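Local coordinates for DUF3218 domain-containing protein (Pseudomonas aeruginosa, PDB 2IGS) that is of unknown function, belongs to the DUF3218 family and folds into a largely helical structure with a few short strands, at the interface of chains A and B. Sequence-based numbering; all coordinates share one arbitrary frame. Chains: chain A/B, Hypothetical protein.

The interface of chains A and B. Residues chain A 77, 80-81, 84; chain B 8-9, 58-59, 66, 69-70, 73.
A:Phe81, near the C-terminal end of helix 63-82, is the knob of a contact between two copies of a DUF3218-family protein; the deposited assembly alone does not show whether the contact forms in solution. It buries 120 Å² against helix 63-85 and the N-terminal segment of chain B. Its CG lies anti to the backbone N (chi1 -172°), which sends the ring across the boundary. The B:Ile73 side chain crosses A:Phe81 obliquely and sets its CD1 methyl 3.5 Å from A:Phe81 CB. At the far end A:Phe81 CZ rests 3.8 Å from B:Ala70 CB, while the B:Ile8 CG2 methyl abuts the ring edge in plane. One ring face is taken by B:Tyr9, whose side chain crosses at about a right angle and sets its phenol OH 3.1 Å above the plane, over the centre. A:Val84 comes tip to tip against B:Tyr9, and A:Val84 CG2 lies 3.3 Å from B:Tyr9 CE2; B:Ile58 CD1 also packs on CG2. The other methyl, A:Val84 CG1, lies 3.8 Å from B:Ser59 CA. At the polar rim the B:Tyr9 hydroxyl donates to the main-chain carbonyl of A:Phe81, OH to O 2.6 Å. The C=O...donor angle of 128°, in the carbonyl plane, places it on a lone pair; its contact with the ring is one of packing. Water 1 lies 2.7 Å from A:Val77 O. It is 2.9 Å from B:Ile8 N, with 152° at the hydrogen, and so bridges the two backbones.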
loop_
_atom_site.group_PDB
_atom_site.type_symbol
_atom_site.label_atom_id
_atom_site.label_comp_id
_atom_site.label_asym_id
_atom_site.label_seq_id
_atom_site.Cartn_x
_atom_site.Cartn_y
_atom_site.Cartn_z
ATOM N N VAL A 77 -25.234 -5.049 -14.404
ATOM C CA VAL A 77 -25.918 -6.165 -15.053
ATOM C C VAL A 77 -27.039 -6.717 -14.159
ATOM O O VAL A 77 -28.139 -7.021 -14.639
ATOM C CB VAL A 77 -24.926 -7.272 -15.485
ATOM C CG1 VAL A 77 -25.690 -8.531 -15.944
ATOM C CG2 VAL A 77 -24.036 -6.743 -16.583
ATOM N N GLY A 80 -30.029 -4.387 -14.071
ATOM C CA GLY A 80 -30.793 -4.679 -15.292
ATOM C C GLY A 80 -31.661 -5.934 -15.223
ATOM O O GLY A 80 -32.811 -5.909 -15.650
ATOM N N PHE A 81 -31.114 -7.039 -14.720
ATOM C CA PHE A 81 -31.922 -8.209 -14.412
ATOM C C PHE A 81 -33.093 -7.915 -13.445
ATOM O O PHE A 81 -34.250 -8.339 -13.671
ATOM C CB PHE A 81 -31.064 -9.310 -13.815
ATOM C CG PHE A 81 -31.799 -10.608 -13.654
ATOM C CD1 PHE A 81 -32.360 -10.966 -12.421
ATOM C CD2 PHE A 81 -31.965 -11.464 -14.749
ATOM C CE1 PHE A 81 -33.062 -12.183 -12.293
ATOM C CE2 PHE A 81 -32.671 -12.664 -14.642
ATOM C CZ PHE A 81 -33.208 -13.037 -13.419
ATOM N N VAL A 84 -36.987 -5.920 -13.733
ATOM C CA VAL A 84 -38.234 -6.533 -14.166
ATOM C C VAL A 84 -39.249 -6.674 -13.020
ATOM O O VAL A 84 -40.389 -6.229 -13.151
ATOM C CB VAL A 84 -37.983 -7.887 -14.878
ATOM C CG1 VAL A 84 -39.215 -8.328 -15.644
ATOM C CG2 VAL A 84 -36.830 -7.757 -15.824
ATOM N N ILE B 8 -29.269 -8.015 -19.710
ATOM C CA ILE B 8 -28.883 -9.432 -19.853
ATOM C C ILE B 8 -29.951 -10.292 -20.558
ATOM O O ILE B 8 -29.633 -11.319 -21.165
ATOM C CB ILE B 8 -28.471 -10.041 -18.461
ATOM C CG1 ILE B 8 -27.571 -11.289 -18.633
ATOM C CG2 ILE B 8 -29.703 -10.254 -17.555
ATOM C CD1 ILE B 8 -27.258 -12.000 -17.306
ATOM N N TYR B 9 -31.215 -9.885 -20.486
ATOM C CA TYR B 9 -32.267 -10.669 -21.139
ATOM C C TYR B 9 -32.137 -10.550 -22.678
ATOM O O TYR B 9 -31.953 -11.542 -23.363
ATOM C CB TYR B 9 -33.681 -10.258 -20.691
ATOM C CG TYR B 9 -33.977 -10.311 -19.202
ATOM C CD1 TYR B 9 -34.441 -11.485 -18.598
ATOM C CD2 TYR B 9 -33.868 -9.170 -18.411
ATOM C CE1 TYR B 9 -34.764 -11.525 -17.239
ATOM C CE2 TYR B 9 -34.174 -9.199 -17.058
ATOM C CZ TYR B 9 -34.614 -10.378 -16.470
ATOM O OH TYR B 9 -34.934 -10.398 -15.119
ATOM N N ILE B 58 -39.557 -8.277 -22.071
ATOM C CA ILE B 58 -38.693 -8.986 -21.109
ATOM C C ILE B 58 -39.442 -9.406 -19.843
ATOM O O ILE B 58 -38.939 -10.229 -19.074
ATOM C CB ILE B 58 -37.371 -8.199 -20.751
ATOM C CG1 ILE B 58 -37.655 -7.037 -19.775
ATOM C CG2 ILE B 58 -36.652 -7.755 -22.012
ATOM C CD1 ILE B 58 -36.417 -6.235 -19.284
ATOM N N SER B 59 -40.641 -8.845 -19.643
ATOM C CA SER B 59 -41.513 -9.237 -18.535
ATOM C C SER B 59 -42.304 -10.502 -18.875
ATOM O O SER B 59 -42.896 -11.127 -17.994
ATOM C CB SER B 59 -42.447 -8.089 -18.113
ATOM O OG SER B 59 -43.643 -8.094 -18.866
ATOM N N SER B 66 -34.534 -17.053 -18.009
ATOM C CA SER B 66 -34.286 -16.128 -16.886
ATOM C C SER B 66 -33.523 -16.756 -15.725
ATOM O O SER B 66 -32.624 -16.140 -15.173
ATOM C CB SER B 66 -35.605 -15.563 -16.346
ATOM O OG SER B 66 -36.191 -14.701 -17.309
ATOM N N LEU B 69 -30.014 -17.153 -16.580
ATOM C CA LEU B 69 -29.378 -15.853 -16.432
ATOM C C LEU B 69 -29.101 -15.479 -14.960
ATOM O O LEU B 69 -28.033 -14.967 -14.654
ATOM C CB LEU B 69 -30.133 -14.744 -17.168
ATOM C CG LEU B 69 -30.308 -14.920 -18.695
ATOM C CD1 LEU B 69 -31.194 -13.835 -19.251
ATOM C CD2 LEU B 69 -28.966 -14.967 -19.445
ATOM N N ALA B 70 -30.063 -15.732 -14.067
ATOM C CA ALA B 70 -29.850 -15.499 -12.635
ATOM C C ALA B 70 -28.701 -16.367 -12.106
ATOM O O ALA B 70 -27.925 -15.910 -11.278
ATOM C CB ALA B 70 -31.112 -15.723 -11.840
ATOM N N ILE B 73 -25.352 -14.643 -13.060
ATOM C CA ILE B 73 -25.155 -13.518 -12.159
ATOM C C ILE B 73 -24.679 -14.008 -10.795
ATOM O O ILE B 73 -23.726 -13.462 -10.268
ATOM C CB ILE B 73 -26.449 -12.664 -11.992
ATOM C CG1 ILE B 73 -26.822 -11.980 -13.318
ATOM C CG2 ILE B 73 -26.291 -11.640 -10.853
ATOM C CD1 ILE B 73 -28.155 -11.181 -13.278
HETATM O O HOH W 1 -28.892 -6.681 -17.164
#